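Local coordinates for protein carboxyvinyl-carboxyphosphonate phosphorylmutase (Bacillus anthracis, PDB 4IQD) that belongs to the phosphoenolpyruvate phosphomutase family of TIM-barrel enzymes and, in this model, holds pyruvic acid in several pockets, at residues A41-V44 with A45-T48; S285-D288 with F289-L292. All coordinates share one frame; numbering follows the deposited sequence.

Contact 1: residues A41-V44 with A45-T48; sequences AALV and ARNT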
loop_
_atom_site.group_PDB
_atom_site.type_symbol
_atom_site.label_atom_id
_atom_site.label_comp_id
_atom_site.label_asym_id
_atom_site.label_seq_id
_atom_site.Cartn_x
_atom_site.Cartn_y
_atom_site.Cartn_z
ATOM N N ALA A 41 5.175 4.917 2.898
ATOM C CA ALA A 41 4.765 6.089 3.658
ATOM C C ALA A 41 5.499 6.132 4.995
ATOM O O ALA A 41 5.882 7.198 5.470
ATOM C CB ALA A 41 3.255 6.091 3.873
ATOM N N ALA A 42 5.704 4.959 5.586
ATOM C CA ALA A 42 6.422 4.847 6.848
ATOM C C ALA A 42 7.866 5.329 6.712
ATOM O O ALA A 42 8.387 6.022 7.584
ATOM C CB ALA A 42 6.385 3.411 7.342
ATOM N N LEU A 43 8.502 4.962 5.606
ATOM C CA LEU A 43 9.883 5.348 5.350
ATOM C C LEU A 43 10.031 6.846 5.107
ATOM O O LEU A 43 10.996 7.462 5.552
ATOM C CB LEU A 43 10.433 4.562 4.159
ATOM C CG LEU A 43 10.648 3.069 4.422
ATOM C CD1 LEU A 43 10.820 2.297 3.118
ATOM C CD2 LEU A 43 11.850 2.865 5.333
ATOM N N VAL A 44 9.074 7.430 4.394
ATOM C CA VAL A 44 9.105 8.860 4.110
ATOM C C VAL A 44 8.907 9.679 5.379
ATOM O O VAL A 44 9.548 10.713 5.568
ATOM C CB VAL A 44 8.031 9.260 3.091
ATOM C CG1 VAL A 44 8.127 10.739 2.785
ATOM C CG2 VAL A 44 8.187 8.460 1.826
ATOM N N ALA A 45 8.017 9.209 6.245
ATOM C CA ALA A 45 7.751 9.883 7.505
ATOM C C ALA A 45 9.006 9.933 8.365
ATOM O O ALA A 45 9.371 10.989 8.880
ATOM C CB ALA A 45 6.623 9.188 8.250
ATOM N N ARG A 46 9.658 8.782 8.508
ATOM C CA ARG A 46 10.895 8.671 9.270
ATOM C C ARG A 46 11.918 9.659 8.735
ATOM O O ARG A 46 12.477 10.457 9.484
ATOM C CB ARG A 46 11.443 7.242 9.178
ATOM C CG ARG A 46 12.631 6.938 10.093
ATOM C CD ARG A 46 13.971 7.018 9.368
ATOM N NE ARG A 46 14.093 6.044 8.284
ATOM C CZ ARG A 46 14.488 4.786 8.449
ATOM N NH1 ARG A 46 14.792 4.338 9.659
ATOM N NH2 ARG A 46 14.573 3.972 7.406
ATOM N N ASN A 47 12.140 9.606 7.427
ATOM C CA ASN A 47 13.081 10.493 6.767
ATOM C C ASN A 47 12.682 11.956 6.892
ATOM O O ASN A 47 13.528 12.843 6.821
ATOM C CB ASN A 47 13.232 10.099 5.297
ATOM C CG ASN A 47 13.728 8.674 5.128
ATOM O OD1 ASN A 47 14.375 8.122 6.019
ATOM N ND2 ASN A 47 13.424 8.071 3.987
ATOM N N THR A 48 11.391 12.206 7.085
ATOM C CA THR A 48 10.901 13.566 7.290
ATOM C C THR A 48 11.104 13.989 8.752
ATOM O O THR A 48 11.016 15.168 9.096
ATOM C CB THR A 48 9.435 13.709 6.831
ATOM O OG1 THR A 48 9.354 13.415 5.433
ATOM C CG2 THR A 48 8.928 15.113 7.031
#
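Thr-48 and Val-44 meet one turn apart on helix 39-48, where the threonine hydroxyl folds back onto the valine carbonyl. Thr-48 OG1 donates to Val-44 O at 2.7 Å, coming from above the carbonyl plane, 37° out of it; the weak bond from Thr-48 N lands on the same oxygen. With OG1 beside its own backbone N (chi1 -61°), the hydroxyl reaches back along the helix, and Thr-48 OG1 also lies 4.0 Å from Val-44 CG1, the two side chains running alongside each other.

Arg-46 starts with CB 3.7 Å from both Ala-42 O and Leu-43 O; CG and CD then carry the chain through bends at chi2 and chi3, back along the helix. NE donates to Asn-47 OD1 at 3.1 Å in a bent bond of 136°, from above the amide plane. At the tip, NH2 lies 3.6 Å from Leu-43 CD2, whose side chain runs beside it in the same direction. Underneath, the ordinary helical bonds from Ala-45, Arg-46 and Asn-47 N are regular.

The small side chains Ala-41, Ala-42 and Ala-45 suit buried faces: Ala-42 meets Leu-84 and Thr-88 of helix 74-88, Ala-42 and Ala-45 both meet Leu-53 of strand 53-55, and Ala-41 packs on Tyr-254 of the second subunit. Val-44 also packs on that tyrosine. The chemistry thus divides: alanine and branched aliphatic groups fill the packed faces, while the hydroxyl and the Arg-46 to Asn-47 bond tie polar side chains to nearby acceptors of the same helix.

Contact 2: residues S285-D288 with F289-L292; sequences SYHD and FEEL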
loop_
_atom_site.group_PDB
_atom_site.type_symbol
_atom_site.label_atom_id
_atom_site.label_comp_id
_atom_site.label_asym_id
_atom_site.label_seq_id
_atom_site.Cartn_x
_atom_site.Cartn_y
_atom_site.Cartn_z
ATOM N N SER A 285 16.934 1.939 0.991
ATOM C CA SER A 285 18.286 1.588 1.426
ATOM C C SER A 285 18.955 0.551 0.536
ATOM O O SER A 285 19.582 -0.383 1.036
ATOM C CB SER A 285 18.270 1.082 2.872
ATOM O OG SER A 285 17.651 2.015 3.740
ATOM N N TYR A 286 18.824 0.717 -0.775
ATOM C CA TYR A 286 19.378 -0.241 -1.723
ATOM C C TYR A 286 20.867 -0.463 -1.474
ATOM O O TYR A 286 21.355 -1.588 -1.542
ATOM C CB TYR A 286 19.139 0.233 -3.156
ATOM C CG TYR A 286 19.509 -0.777 -4.223
ATOM C CD1 TYR A 286 18.555 -1.634 -4.760
ATOM C CD2 TYR A 286 20.809 -0.864 -4.705
ATOM C CE1 TYR A 286 18.891 -2.552 -5.742
ATOM C CE2 TYR A 286 21.152 -1.777 -5.683
ATOM C CZ TYR A 286 20.193 -2.618 -6.198
ATOM O OH TYR A 286 20.543 -3.527 -7.171
ATOM N N HIS A 287 21.575 0.618 -1.160
ATOM C CA HIS A 287 23.012 0.569 -0.910
ATOM C C HIS A 287 23.411 -0.409 0.188
ATOM O O HIS A 287 24.395 -1.137 0.055
ATOM C CB HIS A 287 23.535 1.956 -0.546
ATOM C CG HIS A 287 24.966 1.958 -0.113
ATOM N ND1 HIS A 287 26.012 1.836 -1.003
ATOM C CD2 HIS A 287 25.525 2.048 1.117
ATOM C CE1 HIS A 287 27.154 1.862 -0.340
ATOM N NE2 HIS A 287 26.888 1.989 0.945
ATOM N N ASP A 288 22.648 -0.419 1.274
ATOM C CA ASP A 288 22.997 -1.213 2.445
ATOM C C ASP A 288 22.893 -2.715 2.193
ATOM O O ASP A 288 23.502 -3.517 2.901
ATOM C CB ASP A 288 22.144 -0.794 3.640
ATOM C CG ASP A 288 22.368 0.656 4.025
ATOM O OD1 ASP A 288 21.760 1.542 3.386
ATOM O OD2 ASP A 288 23.161 0.910 4.953
ATOM N N PHE A 289 22.124 -3.091 1.180
ATOM C CA PHE A 289 22.052 -4.485 0.776
ATOM C C PHE A 289 23.289 -4.850 -0.025
ATOM O O PHE A 289 23.820 -5.953 0.097
ATOM C CB PHE A 289 20.796 -4.736 -0.055
ATOM C CG PHE A 289 19.527 -4.650 0.735
ATOM C CD1 PHE A 289 19.041 -5.757 1.407
ATOM C CD2 PHE A 289 18.825 -3.460 0.820
ATOM C CE1 PHE A 289 17.876 -5.684 2.143
ATOM C CE2 PHE A 289 17.659 -3.382 1.557
ATOM C CZ PHE A 289 17.183 -4.496 2.217
ATOM N N GLU A 290 23.740 -3.912 -0.850
ATOM C CA GLU A 290 24.926 -4.119 -1.666
ATOM C C GLU A 290 26.140 -4.360 -0.783
ATOM O O GLU A 290 26.900 -5.298 -1.010
ATOM C CB GLU A 290 25.172 -2.910 -2.568
ATOM C CG GLU A 290 23.996 -2.543 -3.457
ATOM C CD GLU A 290 24.244 -1.281 -4.264
ATOM O OE1 GLU A 290 24.513 -0.224 -3.654
ATOM O OE2 GLU A 290 24.176 -1.348 -5.510
ATOM N N GLU A 291 26.312 -3.518 0.233
ATOM C CA GLU A 291 27.457 -3.648 1.127
ATOM C C GLU A 291 27.352 -4.926 1.946
ATOM O O GLU A 291 28.344 -5.422 2.477
ATOM C CB GLU A 291 27.597 -2.427 2.044
ATOM C CG GLU A 291 26.589 -2.352 3.178
ATOM C CD GLU A 291 27.040 -1.419 4.293
ATOM O OE1 GLU A 291 26.172 -0.803 4.948
ATOM O OE2 GLU A 291 28.265 -1.308 4.518
ATOM N N LEU A 292 26.142 -5.460 2.037
ATOM C CA LEU A 292 25.926 -6.727 2.711
ATOM C C LEU A 292 26.449 -7.867 1.846
ATOM O O LEU A 292 27.252 -8.684 2.299
ATOM C CB LEU A 292 24.442 -6.920 3.004
ATOM C CG LEU A 292 24.068 -8.103 3.893
ATOM C CD1 LEU A 292 24.741 -7.977 5.249
ATOM C CD2 LEU A 292 22.560 -8.186 4.047
#
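Tyr-286 turns its CG away from its backbone N (chi1 -172°), and Glu-290, one turn on, places CG beside its own N (chi1 -56°) and extends beyond it; these two choices bring carboxylate and ring together. OE2 of Glu-290 comes to the ring edge, in its plane, 3.1 Å from Tyr-286 CE2, with ring and carboxylate planes 71° apart. The edge carries ring hydrogens, so a carboxylate oxygen is a reasonable neighbour there. The other oxygen, OE1, is hydrogen-bonded to Tyr-281 OH and also lies 3.7 Å from His-287 ND1, approaching that ring obliquely.

Phe-289 uses its edge in a similar way: CD2 is 3.2 Å from Ser-285 O. Its backbone N donates to Tyr-286 O at 3.2 Å from well above the carbonyl plane, and Glu-290 N adds a weak bond, so Tyr-286 O is shared between an i+3 and a weak i+4 donor. Glu-291 N to His-287 O is straighter. On another side, Asp-288 OD2 and Glu-291 OE1 stand 3.5 Å apart, like charges running side by side, which probably costs some stability but is tolerable at exposed positions.

Ser-285, with positive phi, is the C-prime residue of the Schellman motif that ends helix 277-283, and the chain passes from it into helix 286-297. Both aromatic residues also touch protein outside the turn: the Tyr-286 ring meets that of Tyr-281 at a shallow angle and packs on Leu-69 of the second subunit. Phe-289 packs on Pro-67 and Glu-290 on Leu-135, both of the second subunit. This part of the C-terminal helix therefore lies against the partner chain, far from the centre of its own.

Overall arrangement
Contact 1 is a buried part of helix 39-48, whereas contact 2 is a surface part of the C-terminal helix 286-297. From the chain's centre, the centre of the first is about 14 Å away and that of the second about 30 Å. Their centres are about 19 Å apart, and the nearest atoms, about 5 Å apart, do not touch. Helix 277-283 touches both: Thr-283 meets Leu-43 and Asn-47 of contact 1, and Tyr-281 touches contact 2. Both contacts also reach the second subunit. Small aliphatic residues dominate the first, which suits close packing against strand 53-55, helix 74-88 and the second subunit; aromatic edges and carboxylates characterise the second, where polar groups can face outward.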